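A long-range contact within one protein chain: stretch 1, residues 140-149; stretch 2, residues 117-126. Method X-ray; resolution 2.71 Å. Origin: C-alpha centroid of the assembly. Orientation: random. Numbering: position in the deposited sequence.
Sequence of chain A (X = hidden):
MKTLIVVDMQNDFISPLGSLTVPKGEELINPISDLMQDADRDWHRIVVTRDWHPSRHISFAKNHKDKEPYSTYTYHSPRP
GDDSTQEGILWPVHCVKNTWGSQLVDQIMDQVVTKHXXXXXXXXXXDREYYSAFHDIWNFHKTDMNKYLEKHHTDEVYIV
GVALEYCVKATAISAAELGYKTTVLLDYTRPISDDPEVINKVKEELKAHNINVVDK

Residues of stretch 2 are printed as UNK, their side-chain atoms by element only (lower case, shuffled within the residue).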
ATOM      1  N   PHE A 140      -7.802  13.668   4.147  1.00 34.95           N
ATOM      2  CA  PHE A 140      -9.144  14.171   3.918  1.00 35.54           C
ATOM      3  C   PHE A 140     -10.152  13.038   3.894  1.00 33.13           C
ATOM      4  O   PHE A 140     -10.918  12.902   4.831  1.00 33.48           O
ATOM      5  CB  PHE A 140      -9.214  15.128   2.721  1.00 37.27           C
ATOM      6  CG  PHE A 140      -8.709  16.501   3.047  1.00 41.38           C
ATOM      7  CD1 PHE A 140      -8.364  17.411   2.039  1.00 43.66           C
ATOM      8  CD2 PHE A 140      -8.548  16.905   4.402  1.00 43.16           C
ATOM      9  CE1 PHE A 140      -7.901  18.699   2.375  1.00 45.21           C
ATOM     10  CE2 PHE A 140      -8.072  18.178   4.732  1.00 43.84           C
ATOM     11  CZ  PHE A 140      -7.756  19.075   3.717  1.00 45.27           C
ATOM     12  N   HIS A 141     -10.117  12.206   2.863  1.00 30.53           N
ATOM     13  CA  HIS A 141     -10.911  10.991   2.839  1.00 29.05           C
ATOM     14  C   HIS A 141     -10.234   9.869   3.600  1.00 28.41           C
ATOM     15  O   HIS A 141      -9.029   9.600   3.399  1.00 27.70           O
ATOM     16  CB  HIS A 141     -11.151  10.587   1.394  1.00 27.95           C
ATOM     17  CG  HIS A 141     -11.644   9.160   1.217  1.00 27.45           C
ATOM     18  ND1 HIS A 141     -12.945   8.856   0.992  1.00 27.51           N
ATOM     19  CD2 HIS A 141     -10.957   7.943   1.233  1.00 25.95           C
ATOM     20  CE1 HIS A 141     -13.073   7.522   0.854  1.00 26.37           C
ATOM     21  NE2 HIS A 141     -11.857   6.964   1.010  1.00 25.50           N
ATOM     22  N   LYS A 142     -10.994   9.190   4.465  1.00 27.99           N
ATOM     23  CA  LYS A 142     -10.518   7.965   5.111  1.00 27.51           C
ATOM     24  C   LYS A 142     -11.198   6.744   4.530  1.00 27.39           C
ATOM     25  O   LYS A 142     -12.356   6.802   4.151  1.00 28.19           O
ATOM     26  CB  LYS A 142     -10.776   7.976   6.617  1.00 27.68           C
ATOM     27  CG  LYS A 142     -10.029   9.028   7.387  1.00 28.33           C
ATOM     28  CD  LYS A 142     -10.977  10.106   7.838  1.00 30.00           C
ATOM     29  CE  LYS A 142     -10.224  11.341   8.251  1.00 31.56           C
ATOM     30  NZ  LYS A 142     -11.202  12.455   8.370  1.00 34.19           N
ATOM     31  N   THR A 143     -10.475   5.631   4.483  1.00 27.80           N
ATOM     32  CA  THR A 143     -11.045   4.345   4.096  1.00 28.30           C
ATOM     33  C   THR A 143     -11.729   3.738   5.315  1.00 29.48           C
ATOM     34  O   THR A 143     -11.712   4.325   6.410  1.00 31.45           O
ATOM     35  CB  THR A 143      -9.962   3.362   3.625  1.00 28.16           C
ATOM     36  OG1 THR A 143      -9.036   3.143   4.689  1.00 28.87           O
ATOM     37  CG2 THR A 143      -9.208   3.885   2.407  1.00 27.30           C
ATOM     38  N   ASP A 144     -12.336   2.566   5.150  1.00 28.66           N
ATOM     39  CA  ASP A 144     -12.976   1.949   6.291  1.00 28.19           C
ATOM     40  C   ASP A 144     -11.986   1.159   7.168  1.00 27.70           C
ATOM     41  O   ASP A 144     -12.392   0.435   8.081  1.00 28.67           O
ATOM     42  CB  ASP A 144     -14.252   1.179   5.901  1.00 28.68           C
ATOM     43  CG  ASP A 144     -13.991  -0.132   5.203  1.00 28.65           C
ATOM     44  OD1 ASP A 144     -12.906  -0.372   4.619  1.00 29.28           O
ATOM     45  OD2 ASP A 144     -14.939  -0.934   5.208  1.00 28.86           O
ATOM     46  N   MET A 145     -10.692   1.354   6.916  1.00 26.43           N
ATOM     47  CA  MET A 145      -9.640   0.551   7.547  1.00 25.91           C
ATOM     48  C   MET A 145      -9.681   0.647   9.056  1.00 26.76           C
ATOM     49  O   MET A 145      -9.801  -0.372   9.754  1.00 27.30           O
ATOM     50  CB  MET A 145      -8.249   0.954   7.049  1.00 25.38           C
ATOM     51  CG  MET A 145      -7.101   0.130   7.619  1.00 25.36           C
ATOM     52  SD  MET A 145      -7.063  -1.608   7.073  1.00 26.25           S
ATOM     53  CE  MET A 145      -6.150  -1.467   5.534  1.00 23.95           C
ATOM     54  N   ASN A 146      -9.589   1.871   9.562  1.00 26.85           N
ATOM     55  CA  ASN A 146      -9.537   2.057  10.976  1.00 27.14           C
ATOM     56  C   ASN A 146     -10.774   1.491  11.644  1.00 27.86           C
ATOM     57  O   ASN A 146     -10.661   0.785  12.632  1.00 28.74           O
ATOM     58  CB  ASN A 146      -9.315   3.512  11.339  1.00 27.99           C
ATOM     59  CG  ASN A 146      -9.033   3.688  12.817  1.00 29.81           C
ATOM     60  OD1 ASN A 146      -8.355   2.874  13.444  1.00 30.16           O
ATOM     61  ND2 ASN A 146      -9.572   4.738  13.388  1.00 31.21           N
ATOM     62  N   LYS A 147     -11.952   1.757  11.089  1.00 28.04           N
ATOM     63  CA  LYS A 147     -13.182   1.244  11.685  1.00 28.26           C
ATOM     64  C   LYS A 147     -13.184  -0.283  11.728  1.00 28.12           C
ATOM     65  O   LYS A 147     -13.643  -0.878  12.704  1.00 28.59           O
ATOM     66  CB  LYS A 147     -14.406   1.764  10.935  1.00 28.37           C
ATOM     67  CG  LYS A 147     -14.662   3.242  11.156  1.00 29.58           C
ATOM     68  CD  LYS A 147     -15.337   3.440  12.493  1.00 30.76           C
ATOM     69  CE  LYS A 147     -15.161   4.838  13.048  1.00 31.83           C
ATOM     70  NZ  LYS A 147     -16.117   4.884  14.204  1.00 33.98           N
ATOM     71  N   TYR A 148     -12.662  -0.909  10.668  1.00 27.33           N
ATOM     72  CA  TYR A 148     -12.628  -2.369  10.567  1.00 26.88           C
ATOM     73  C   TYR A 148     -11.729  -2.922  11.662  1.00 27.07           C
ATOM     74  O   TYR A 148     -12.132  -3.796  12.415  1.00 27.50           O
ATOM     75  CB  TYR A 148     -12.128  -2.819   9.190  1.00 25.97           C
ATOM     76  CG  TYR A 148     -12.176  -4.310   9.001  1.00 26.13           C
ATOM     77  CD1 TYR A 148     -11.024  -5.091   9.153  1.00 26.04           C
ATOM     78  CD2 TYR A 148     -13.379  -4.954   8.686  1.00 26.62           C
ATOM     79  CE1 TYR A 148     -11.068  -6.470   8.984  1.00 26.50           C
ATOM     80  CE2 TYR A 148     -13.440  -6.329   8.500  1.00 27.04           C
ATOM     81  CZ  TYR A 148     -12.287  -7.088   8.656  1.00 27.39           C
ATOM     82  OH  TYR A 148     -12.351  -8.460   8.493  1.00 27.72           O
ATOM     83  N   LEU A 149     -10.518  -2.385  11.751  1.00 26.57           N
ATOM     84  CA  LEU A 149      -9.573  -2.793  12.766  1.00 27.16           C
ATOM     85  C   LEU A 149     -10.175  -2.657  14.153  1.00 28.58           C
ATOM     86  O   LEU A 149     -10.011  -3.553  14.982  1.00 29.26           O
ATOM     87  CB  LEU A 149      -8.272  -1.978  12.660  1.00 26.57           C
ATOM     88  CG  LEU A 149      -7.480  -2.000  11.346  1.00 25.47           C
ATOM     89  CD1 LEU A 149      -6.198  -1.208  11.522  1.00 25.69           C
ATOM     90  CD2 LEU A 149      -7.152  -3.407  10.896  1.00 24.77           C
ATOM     91  N   UNK A 117     -11.740 -12.628   2.790  1.00 31.28           N
ATOM     92  CA  UNK A 117     -10.868 -11.680   3.467  1.00 29.19           C
ATOM     93  C   UNK A 117     -11.263 -10.233   3.114  1.00 27.69           C
ATOM     94  O   UNK A 117     -11.598  -9.931   1.959  1.00 26.87           O
ATOM     95  c   UNK A 117      -8.974 -13.279   3.869  1.00 30.15           C
ATOM     96  c   UNK A 117      -9.390 -11.996   3.141  1.00 29.01           C
ATOM     97  c   UNK A 117      -7.695 -13.920   3.357  1.00 30.77           C
ATOM     98  c   UNK A 117      -8.469 -10.839   3.504  1.00 27.51           C
ATOM     99  N   UNK A 118     -11.239  -9.358   4.119  1.00 26.31           N
ATOM    100  CA  UNK A 118     -11.580  -7.953   3.933  1.00 25.43           C
ATOM    101  C   UNK A 118     -10.650  -7.287   2.913  1.00 24.95           C
ATOM    102  O   UNK A 118      -9.421  -7.409   3.025  1.00 25.01           O
ATOM    103  n   UNK A 118     -14.745  -3.520   4.790  1.00 23.51           N
ATOM    104  c   UNK A 118     -11.701  -5.738   5.264  1.00 24.39           C
ATOM    105  c   UNK A 118     -13.353  -3.861   5.146  1.00 23.54           C
ATOM    106  c   UNK A 118     -13.132  -5.354   4.959  1.00 24.14           C
ATOM    107  c   UNK A 118     -11.518  -7.244   5.284  1.00 25.21           C
ATOM    108  N   UNK A 119     -11.240  -6.611   1.922  1.00 24.34           N
ATOM    109  CA  UNK A 119     -10.495  -5.807   0.940  1.00 24.00           C
ATOM    110  C   UNK A 119     -10.702  -4.292   1.209  1.00 24.17           C
ATOM    111  O   UNK A 119     -11.832  -3.838   1.327  1.00 24.80           O
ATOM    112  c   UNK A 119     -10.183  -5.274  -1.534  1.00 23.20           C
ATOM    113  c   UNK A 119     -10.773  -7.585  -0.858  1.00 24.46           C
ATOM    114  c   UNK A 119     -10.952  -6.113  -0.517  1.00 23.80           C
ATOM    115  c   UNK A 119     -11.414  -7.999  -2.175  1.00 24.69           C
ATOM    116  N   UNK A 120      -9.627  -3.513   1.266  1.00 23.99           N
ATOM    117  CA  UNK A 120      -9.736  -2.054   1.322  1.00 24.15           C
ATOM    118  C   UNK A 120      -9.144  -1.445   0.047  1.00 24.81           C
ATOM    119  O   UNK A 120      -7.950  -1.602  -0.227  1.00 24.44           O
ATOM    120  c   UNK A 120      -8.932   0.061   2.468  1.00 23.80           C
ATOM    121  c   UNK A 120      -9.031  -1.457   2.567  1.00 23.86           C
ATOM    122  c   UNK A 120      -9.766  -1.836   3.838  1.00 23.59           C
ATOM    123  N   UNK A 121      -9.974  -0.745  -0.725  1.00 25.69           N
ATOM    124  CA  UNK A 121      -9.499  -0.058  -1.917  1.00 26.23           C
ATOM    125  C   UNK A 121      -9.138   1.392  -1.587  1.00 27.33           C
ATOM    126  O   UNK A 121      -9.850   2.072  -0.851  1.00 29.13           O
ATOM    127  o   UNK A 121     -10.050  -2.395  -3.497  1.00 28.53           O
ATOM    128  c   UNK A 121     -10.556  -0.073  -2.997  1.00 26.73           C
ATOM    129  o   UNK A 121     -12.077  -1.656  -3.829  1.00 31.59           O
ATOM    130  c   UNK A 121     -10.907  -1.473  -3.463  1.00 28.98           C
ATOM    131  N   UNK A 122      -8.027   1.864  -2.129  1.00 26.70           N
ATOM    132  CA  UNK A 122      -7.652   3.248  -2.012  1.00 25.99           C
ATOM    133  C   UNK A 122      -7.366   3.807  -3.413  1.00 25.54           C
ATOM    134  O   UNK A 122      -7.264   3.057  -4.378  1.00 24.82           O
ATOM    135  c   UNK A 122      -6.422   3.345  -1.122  1.00 26.58           C
ATOM    136  n   UNK A 122      -2.148   2.579  -1.907  1.00 29.04           N
ATOM    137  c   UNK A 122      -5.192   2.620  -1.666  1.00 26.83           C
ATOM    138  c   UNK A 122      -2.949   1.688  -1.034  1.00 27.86           C
ATOM    139  c   UNK A 122      -4.166   2.447  -0.559  1.00 27.15           C
ATOM    140  N   UNK A 123      -7.236   5.119  -3.526  1.00 25.15           N
ATOM    141  CA  UNK A 123      -6.778   5.709  -4.770  1.00 25.34           C
ATOM    142  C   UNK A 123      -7.825   5.865  -5.851  1.00 25.66           C
ATOM    143  O   UNK A 123      -7.498   6.210  -6.982  1.00 25.49           O
ATOM    144  N   UNK A 124      -9.088   5.650  -5.521  1.00 26.26           N
ATOM    145  CA  UNK A 124     -10.124   5.757  -6.543  1.00 28.02           C
ATOM    146  C   UNK A 124     -10.561   7.215  -6.804  1.00 29.26           C
ATOM    147  O   UNK A 124     -11.118   7.501  -7.846  1.00 31.28           O
ATOM    148  c   UNK A 124     -12.031   4.932  -2.501  1.00 30.39           C
ATOM    149  c   UNK A 124     -11.492   4.584  -3.740  1.00 29.71           C
ATOM    150  c   UNK A 124     -11.951   5.184  -4.906  1.00 29.32           C
ATOM    151  c   UNK A 124     -12.947   6.155  -4.826  1.00 30.06           C
ATOM    152  c   UNK A 124     -13.493   6.503  -3.604  1.00 30.64           C
ATOM    153  c   UNK A 124     -13.031   5.894  -2.438  1.00 30.53           C
ATOM    154  c   UNK A 124     -11.326   4.855  -6.213  1.00 28.75           C
ATOM    155  N   UNK A 125     -10.323   8.139  -5.882  1.00 29.10           N
ATOM    156  CA  UNK A 125     -10.623   9.537  -6.184  1.00 30.30           C
ATOM    157  C   UNK A 125      -9.625  10.088  -7.209  1.00 31.27           C
ATOM    158  O   UNK A 125      -8.409  10.011  -6.995  1.00 31.11           O
ATOM    159  c   UNK A 125     -11.556   9.890  -3.815  1.00 29.38           C
ATOM    160  c   UNK A 125     -10.619  10.390  -4.912  1.00 29.68           C
ATOM    161  c   UNK A 125     -11.219  10.534  -2.474  1.00 28.93           C
ATOM    162  c   UNK A 125     -13.019  10.063  -4.210  1.00 29.33           C
ATOM    163  N   UNK A 126     -10.131  10.641  -8.311  1.00 32.64           N
ATOM    164  CA  UNK A 126      -9.273  11.121  -9.414  1.00 33.87           C
ATOM    165  C   UNK A 126      -8.340  12.237  -9.004  1.00 33.42           C
ATOM    166  O   UNK A 126      -7.345  12.462  -9.669  1.00 33.67           O
ATOM    167  o   UNK A 126     -11.457  11.521 -10.439  1.00 40.28           O
ATOM    168  c   UNK A 126     -10.060  11.780 -10.565  1.00 36.28           C
ATOM    169  c   UNK A 126      -9.575  11.288 -11.884  1.00 36.36           C
TER
HETATM  170  O   HOH W   1     -10.753 -10.091   6.794  1.00 31.47           O

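Position 117 carries four carbons, forked at the first, with one arm two carbons long. Its side chain makes no contact with stretch 1. The β-fork with unequal arms identifies Ile-117.

Position 118 has four carbons in a row ending in nitrogen. The chain leaves its backbone toward stretch 1 and crosses one face of the Tyr-148 ring, its terminal nitrogen reaching the carboxylate of Asp-144. This is Lys-118. Its CG lies 3.6 Å from the centroid of the Tyr-148 ring and 8° off the ring normal, a CH-pi contact, while NZ donates to Asp-144 OD2 at 2.6 Å, a hydrogen bond within a salt bridge. Water 1 adds a polar link: it accepts from Lys-118 N at 2.8 Å and hydrogen-bonds Tyr-148 OH at 2.8 Å.

Position 119 repeats the four-carbon β-fork, but its CA-to-CB bond points away from stretch 1, consistent with strand alternation. It is Ile-119.

Position 120 bears one carbon carrying two carbons and points toward stretch 1, touching Thr-143, Asp-144 and Met-145. Three carbons branched at CB define Val-120. Its CG1 is 3.6 Å from Thr-143 CB, and its CG2 is 4.0 Å from Met-145 CE.

Position 121 shows two carbons, the second carrying two oxygens, and points away; its backbone O lies 3.8 Å from Thr-143 CG2. The short carboxylate is Asp-121, with both oxygens hydrogen-bonded elsewhere in the structure.

Position 122 again has four carbons in a row and a nitrogen, but the end of this chain leads away from stretch 1. It is Lys-122.

Position 123 has no side-chain atoms, and its phi of 81° favours glycine: Gly-123.

Position 124 has one carbon followed by a six-carbon ring without a hydroxyl, close to His-141. It is Phe-124. Its ring edge is directed at the His-141 face in an offset edge-to-face pair, with planes at 86° and centroids 5.4 Å apart.

Position 125 has four carbons, forked at the second, and points toward His-141. It is Leu-125, whose CD1 lies 3.9 Å from His-141 CB.

Position 126 has one carbon carrying an oxygen and a carbon, out of reach of stretch 1: Thr-126.

The contact buries 475 Å² and works through alternation: Lys-118 and Val-120 face stretch 1, whereas Ile-119 and Asp-121 point away. Lys-118 combines charge pairing with packing on Tyr-148, Val-120 fills the middle, and Phe-124 and Leu-125 extend the contact to His-141.

Stretch 2 117-126: IKIVDKGFLT
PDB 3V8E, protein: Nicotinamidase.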